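Local coordinates for regulatory protein YycH-like domain-containing protein (Eubacterium rectale, PDB 5COZ), which is of unknown function but is named for a YycH-like regulatory domain and is probably made as a lipoprotein, consistent with a role at the cell envelope, at residues 60-66 with 262-268; 303-307 with 317-321. All coordinates share one frame; numbering follows the deposited sequence. Where two conformers were deposited one is given.

Contact 1. Residues 60-66 with 262-268; sequences KSGKVKA and YDWVETT
Lys63 O takes two backbone donors, Val265 N at 2.8 Å and, more weakly, Glu266 N at 3.3 Å, which makes a classic beta bulge where strands 60-66 and 262-268 run antiparallel. The bulge shifts the register by one residue, and beyond it Lys65 and Asp263 form a regular hydrogen-bonded pair. Trp264 swings its indole back along the partner strand: CG lies anti to the backbone N (chi1 -173°), and CH2 reaches Lys60 CB at 3.9 Å. The ring passes close to Gly62, where a beta carbon would collide with Trp264 CZ2 and Glu266 O. On the same six-membered ring, Trp264 CE3 meets Val64 CG1 at 4.1 Å, while the second Val64 methyl, CG2, packs on Tyr262 CB at 3.8 Å. The side chain of Lys60 crosses Thr267 at about a right angle, and Lys60 NZ donates to Thr267 OG1 at 3.1 Å. On the face opposite Trp264, Lys63 CG and Glu266 CG lie side by side, 4.0 Å apart. Their charged ends do not meet; Lys63 NZ instead forms salt bridges with Asp316 and Asp310. A water links Gly62 O to Thr268 OG1. Strand 58-66 lies between two neighbours in the mixed sheet: strand 314-330, hydrogen-bonded through Gly62 and Val64, and strand 262-272 along its other edge.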
loop_
_atom_site.group_PDB
_atom_site.type_symbol
_atom_site.label_atom_id
_atom_site.label_comp_id
_atom_site.label_asym_id
_atom_site.label_seq_id
_atom_site.Cartn_x
_atom_site.Cartn_y
_atom_site.Cartn_z
ATOM N N LYS A 60 19.038 5.138 -7.426
ATOM C CA LYS A 60 19.831 3.935 -7.268
ATOM C C LYS A 60 19.018 2.677 -7.467
ATOM O O LYS A 60 17.856 2.625 -7.087
ATOM C CB LYS A 60 20.365 3.823 -5.822
ATOM C CG LYS A 60 21.320 4.920 -5.422
ATOM C CD LYS A 60 21.542 4.785 -3.898
ATOM C CE LYS A 60 22.630 5.681 -3.389
ATOM N NZ LYS A 60 23.973 5.164 -3.800
ATOM N N SER A 61 19.649 1.659 -8.049
ATOM C CA SER A 61 19.201 0.284 -7.993
ATOM C C SER A 61 20.111 -0.406 -7.022
ATOM O O SER A 61 21.235 0.050 -6.780
ATOM C CB SER A 61 19.281 -0.389 -9.353
ATOM O OG SER A 61 18.312 0.197 -10.198
ATOM N N GLY A 62 19.657 -1.515 -6.473
ATOM C CA GLY A 62 20.526 -2.200 -5.529
ATOM C C GLY A 62 20.077 -3.603 -5.212
ATOM O O GLY A 62 19.305 -4.223 -5.955
ATOM N N LYS A 63 20.663 -4.121 -4.151
ATOM C CA LYS A 63 20.313 -5.417 -3.581
ATOM C C LYS A 63 19.836 -5.166 -2.183
ATOM O O LYS A 63 20.430 -4.336 -1.468
ATOM C CB LYS A 63 21.517 -6.363 -3.530
ATOM C CG LYS A 63 22.201 -6.658 -4.853
ATOM C CD LYS A 63 21.491 -7.712 -5.638
ATOM C CE LYS A 63 22.371 -8.189 -6.773
ATOM N NZ LYS A 63 21.572 -9.044 -7.681
ATOM N N VAL A 64 18.792 -5.883 -1.768
ATOM C CA VAL A 64 18.283 -5.827 -0.387
ATOM C C VAL A 64 18.124 -7.232 0.120
ATOM O O VAL A 64 18.002 -8.173 -0.675
ATOM C CB VAL A 64 16.909 -5.083 -0.265
ATOM C CG1 VAL A 64 16.994 -3.631 -0.735
ATOM C CG2 VAL A 64 15.809 -5.836 -1.016
ATOM N N LYS A 65 18.088 -7.383 1.435
ATOM C CA LYS A 65 17.821 -8.664 2.070
ATOM C C LYS A 65 16.512 -8.563 2.786
ATOM O O LYS A 65 16.223 -7.551 3.410
ATOM C CB LYS A 65 18.937 -9.001 3.086
ATOM C CG LYS A 65 20.174 -9.609 2.468
ATOM C CD LYS A 65 21.089 -10.171 3.563
ATOM C CE LYS A 65 22.261 -10.934 2.988
ATOM N NZ LYS A 65 23.343 -10.030 2.506
ATOM N N ALA A 66 15.734 -9.633 2.759
ATOM C CA ALA A 66 14.512 -9.668 3.531
ATOM C C ALA A 66 14.818 -9.552 5.018
ATOM O O ALA A 66 15.809 -10.136 5.485
ATOM C CB ALA A 66 13.797 -10.995 3.272
ATOM N N TYR A 262 12.663 -4.808 4.205
ATOM C CA TYR A 262 13.914 -5.128 3.535
ATOM C C TYR A 262 15.032 -4.264 4.035
ATOM O O TYR A 262 14.804 -3.120 4.441
ATOM C CB TYR A 262 13.747 -4.936 2.014
ATOM C CG TYR A 262 12.611 -5.769 1.463
ATOM C CD1 TYR A 262 12.802 -7.104 1.120
ATOM C CD2 TYR A 262 11.315 -5.251 1.370
ATOM C CE1 TYR A 262 11.741 -7.905 0.693
ATOM C CE2 TYR A 262 10.241 -6.058 0.997
ATOM C CZ TYR A 262 10.463 -7.375 0.625
ATOM O OH TYR A 262 9.439 -8.195 0.186
ATOM N N ASP A 263 16.251 -4.817 4.036
ATOM C CA ASP A 263 17.454 -4.108 4.476
ATOM C C ASP A 263 18.365 -3.894 3.263
ATOM O O ASP A 263 18.763 -4.851 2.610
ATOM C CB ASP A 263 18.192 -4.898 5.584
ATOM C CG ASP A 263 19.305 -4.121 6.269
ATOM O OD1 ASP A 263 19.119 -2.944 6.512
ATOM O OD2 ASP A 263 20.383 -4.708 6.517
ATOM N N TRP A 264 18.698 -2.634 2.976
ATOM C CA TRP A 264 19.579 -2.305 1.843
ATOM C C TRP A 264 20.980 -2.893 2.052
ATOM O O TRP A 264 21.644 -2.600 3.065
ATOM C CB TRP A 264 19.672 -0.794 1.703
ATOM C CG TRP A 264 20.415 -0.338 0.477
ATOM C CD1 TRP A 264 21.762 -0.123 0.365
ATOM C CD2 TRP A 264 19.841 0.037 -0.774
ATOM N NE1 TRP A 264 22.066 0.343 -0.897
ATOM C CE2 TRP A 264 20.901 0.462 -1.614
ATOM C CE3 TRP A 264 18.528 0.079 -1.272
ATOM C CZ2 TRP A 264 20.679 0.917 -2.922
ATOM C CZ3 TRP A 264 18.309 0.545 -2.570
ATOM C CH2 TRP A 264 19.376 0.963 -3.370
ATOM N N VAL A 265 21.483 -3.639 1.057
ATOM C CA VAL A 265 22.811 -4.222 1.189
ATOM C C VAL A 265 23.833 -3.421 0.369
ATOM O O VAL A 265 24.932 -3.106 0.866
ATOM C CB VAL A 265 22.780 -5.711 0.740
ATOM C CG1 VAL A 265 24.193 -6.331 0.643
ATOM C CG2 VAL A 265 21.903 -6.515 1.705
ATOM N N GLU A 266 23.485 -3.101 -0.893
ATOM C CA GLU A 266 24.429 -2.391 -1.763
ATOM C C GLU A 266 23.742 -1.773 -2.964
ATOM O O GLU A 266 22.684 -2.240 -3.404
ATOM C CB GLU A 266 25.556 -3.330 -2.259
ATOM C CG GLU A 266 25.086 -4.500 -3.094
ATOM C CD GLU A 266 26.167 -5.536 -3.342
ATOM O OE1 GLU A 266 27.224 -5.177 -3.907
ATOM O OE2 GLU A 266 25.953 -6.710 -2.970
ATOM N N THR A 267 24.406 -0.755 -3.529
ATOM C CA THR A 267 23.998 -0.113 -4.769
ATOM C C THR A 267 24.603 -0.909 -5.903
ATOM O O THR A 267 25.810 -1.208 -5.865
ATOM C CB THR A 267 24.500 1.338 -4.793
ATOM O OG1 THR A 267 23.933 2.029 -3.680
ATOM C CG2 THR A 267 24.116 2.064 -6.091
ATOM N N THR A 268 23.810 -1.192 -6.937
ATOM C CA THR A 268 24.332 -1.943 -8.104
ATOM C C THR A 268 24.586 -0.990 -9.264
ATOM O O THR A 268 25.576 -1.140 -9.978
ATOM C CB THR A 268 23.364 -3.061 -8.511
ATOM O OG1 THR A 268 22.069 -2.485 -8.695
ATOM C CG2 THR A 268 23.295 -4.173 -7.475
HETATM O O HOH W 1 19.707 -4.429 -8.686
#

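Contact 2. Residues 303-307 with 317-321; sequences LEYML and IKPVW
Ile317 lays its CD1 methyl over one face of the Tyr305 ring, 4.1 Å from the centroid, in a CH-pi contact. Its CG1, held anti to the backbone N (chi1 -177°), presses on Tyr305 CD1 at 3.5 Å and brings the chain across the ring. Lys318 C sits at the ring edge, and Pro319 CD approaches Tyr305 CE1 at 4.0 Å. A second CH-pi contact closes the other end, where Leu303 CB stands over the six-membered ring of Trp321, 4.0 Å from its centroid. On the reverse face, Met306, a selenomethionine, touches Val320 CG1 through its CB at 3.9 Å. These side chains hang on a beta hairpin, strands 295-311 and 314-330, paired antiparallel with Glu304 opposite Val320 and Met306 opposite Lys318. Glu304 and Val320 exchange two nearly straight bonds, Glu304 N to Val320 O at 2.9 Å and Val320 N to Glu304 O at 2.8 Å, and Met306 and Lys318 repeat the pattern. Farther out, Tyr305 OH is hydrogen-bonded to Lys60 O, which pins the far end of the ring to strand 58-66. A leucine in place of Tyr305 would probably leave that carbonyl without its hydroxyl partner and Ile317 CD1 without an aromatic face to rest on. The buried carboxylate of Glu304 is met by Arg227 in a salt bridge and by the hydroxyls of Ser302 and Tyr324, while Trp321 NE1 binds Leu274 O and its indole packs on Pro276 and Ile279 of helix 276-288.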
loop_
_atom_site.group_PDB
_atom_site.type_symbol
_atom_site.label_atom_id
_atom_site.label_comp_id
_atom_site.label_asym_id
_atom_site.label_seq_id
_atom_site.Cartn_x
_atom_site.Cartn_y
_atom_site.Cartn_z
ATOM N N LEU A 303 5.991 6.627 -8.606
ATOM C CA LEU A 303 7.378 6.169 -8.638
ATOM C C LEU A 303 7.576 5.236 -7.454
ATOM O O LEU A 303 7.351 5.659 -6.312
ATOM C CB LEU A 303 8.345 7.369 -8.570
ATOM C CG LEU A 303 9.811 7.032 -8.406
ATOM C CD1 LEU A 303 10.325 6.202 -9.619
ATOM C CD2 LEU A 303 10.617 8.353 -8.245
ATOM N N GLU A 304 7.957 3.988 -7.719
ATOM C CA GLU A 304 8.073 3.009 -6.643
ATOM C C GLU A 304 9.309 2.165 -6.826
ATOM O O GLU A 304 9.890 2.134 -7.903
ATOM C CB GLU A 304 6.822 2.097 -6.584
ATOM C CG GLU A 304 5.536 2.922 -6.510
ATOM C CD GLU A 304 4.243 2.147 -6.388
ATOM O OE1 GLU A 304 4.294 0.897 -6.437
ATOM O OE2 GLU A 304 3.164 2.788 -6.353
ATOM N N TYR A 305 9.702 1.441 -5.767
ATOM C CA TYR A 305 10.799 0.493 -5.859
ATOM C C TYR A 305 10.229 -0.910 -5.914
ATOM O O TYR A 305 9.615 -1.379 -4.945
ATOM C CB TYR A 305 11.713 0.615 -4.625
ATOM C CG TYR A 305 12.923 1.503 -4.792
ATOM C CD1 TYR A 305 13.788 1.347 -5.874
ATOM C CD2 TYR A 305 13.266 2.432 -3.819
ATOM C CE1 TYR A 305 14.968 2.092 -5.978
ATOM C CE2 TYR A 305 14.449 3.177 -3.906
ATOM C CZ TYR A 305 15.299 2.997 -4.983
ATOM O OH TYR A 305 16.471 3.715 -5.050
HETATM N N MSE A 306 10.471 -1.600 -7.027
HETATM C CA MSE A 306 9.998 -2.973 -7.157
HETATM C C MSE A 306 11.113 -3.927 -6.748
HETATM O O MSE A 306 12.286 -3.680 -7.044
HETATM C CB MSE A 306 9.543 -3.266 -8.585
HETATM C CG MSE A 306 8.971 -4.669 -8.718
HETATM SE SE MSE A 306 7.947 -4.878 -10.343
HETATM C CE MSE A 306 6.325 -4.064 -9.750
ATOM N N LEU A 307 10.718 -4.995 -6.045
ATOM C CA LEU A 307 11.650 -6.039 -5.671
ATOM C C LEU A 307 11.533 -7.233 -6.577
ATOM O O LEU A 307 10.421 -7.676 -6.906
ATOM C CB LEU A 307 11.424 -6.487 -4.259
ATOM C CG LEU A 307 11.650 -5.452 -3.188
ATOM C CD1 LEU A 307 11.822 -6.122 -1.980
ATOM C CD2 LEU A 307 12.952 -4.721 -3.357
ATOM N N ILE A 317 16.461 -4.469 -6.181
ATOM C CA ILE A 317 15.511 -3.374 -5.961
ATOM C C ILE A 317 15.730 -2.361 -7.076
ATOM O O ILE A 317 16.865 -1.901 -7.263
ATOM C CB ILE A 317 15.631 -2.774 -4.540
ATOM C CG1 ILE A 317 14.583 -1.674 -4.315
ATOM C CG2 ILE A 317 17.065 -2.297 -4.154
ATOM C CD1 ILE A 317 14.433 -1.246 -2.849
ATOM N N LYS A 318 14.671 -2.090 -7.881
ATOM C CA LYS A 318 14.846 -1.214 -9.040
ATOM C C LYS A 318 13.665 -0.289 -9.128
ATOM O O LYS A 318 12.540 -0.707 -8.802
ATOM C CB LYS A 318 14.937 -2.049 -10.342
ATOM C CG LYS A 318 16.162 -2.992 -10.345
ATOM C CD LYS A 318 16.291 -3.774 -11.653
ATOM C CE LYS A 318 16.777 -2.885 -12.789
ATOM N NZ LYS A 318 16.776 -3.595 -14.101
ATOM N N PRO A 319 13.857 0.955 -9.589
ATOM C CA PRO A 319 12.709 1.864 -9.664
ATOM C C PRO A 319 11.815 1.548 -10.844
ATOM O O PRO A 319 12.289 1.192 -11.946
ATOM C CB PRO A 319 13.360 3.245 -9.849
ATOM C CG PRO A 319 14.661 2.940 -10.596
ATOM C CD PRO A 319 15.117 1.630 -9.983
ATOM N N VAL A 320 10.523 1.729 -10.613
ATOM C CA VAL A 320 9.496 1.550 -11.628
ATOM C C VAL A 320 8.533 2.728 -11.570
ATOM O O VAL A 320 8.340 3.338 -10.508
ATOM C CB VAL A 320 8.710 0.197 -11.458
ATOM C CG1 VAL A 320 9.633 -0.988 -11.701
ATOM C CG2 VAL A 320 8.010 0.078 -10.093
ATOM N N TRP A 321 7.897 3.019 -12.710
ATOM C CA TRP A 321 6.732 3.889 -12.769
ATOM C C TRP A 321 5.506 2.999 -12.881
ATOM O O TRP A 321 5.454 2.157 -13.790
ATOM C CB TRP A 321 6.804 4.833 -13.973
ATOM C CG TRP A 321 7.733 5.990 -13.811
ATOM C CD1 TRP A 321 8.907 6.196 -14.477
ATOM C CD2 TRP A 321 7.500 7.168 -13.027
ATOM N NE1 TRP A 321 9.442 7.424 -14.132
ATOM C CE2 TRP A 321 8.583 8.051 -13.265
ATOM C CE3 TRP A 321 6.485 7.561 -12.138
ATOM C CZ2 TRP A 321 8.678 9.310 -12.655
ATOM C CZ3 TRP A 321 6.568 8.821 -11.541
ATOM C CH2 TRP A 321 7.657 9.674 -11.794
#

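In the fold
Both contacts belong to one mixed sheet, in which strands 58-66 and 314-330 are neighbours, and their centres lie about 12 Å apart. Contact 2 is buried, joins two strands adjacent in sequence and relies on apolar and aromatic packing; contact 1 is partly exposed, brings together segments separated by 195 intervening residues, and mixes lysine, threonine and acidic side chains with its aromatic residues. The regular pairing of 303-307 with 317-321 also contrasts with the bulged register of 60-66 with 262-268. They meet directly: Gly62 O lies 2.9 Å from Ile317 N, a probable hydrogen bond, and Trp264 CZ3 packs on Ile317 CG2 at 3.5 Å.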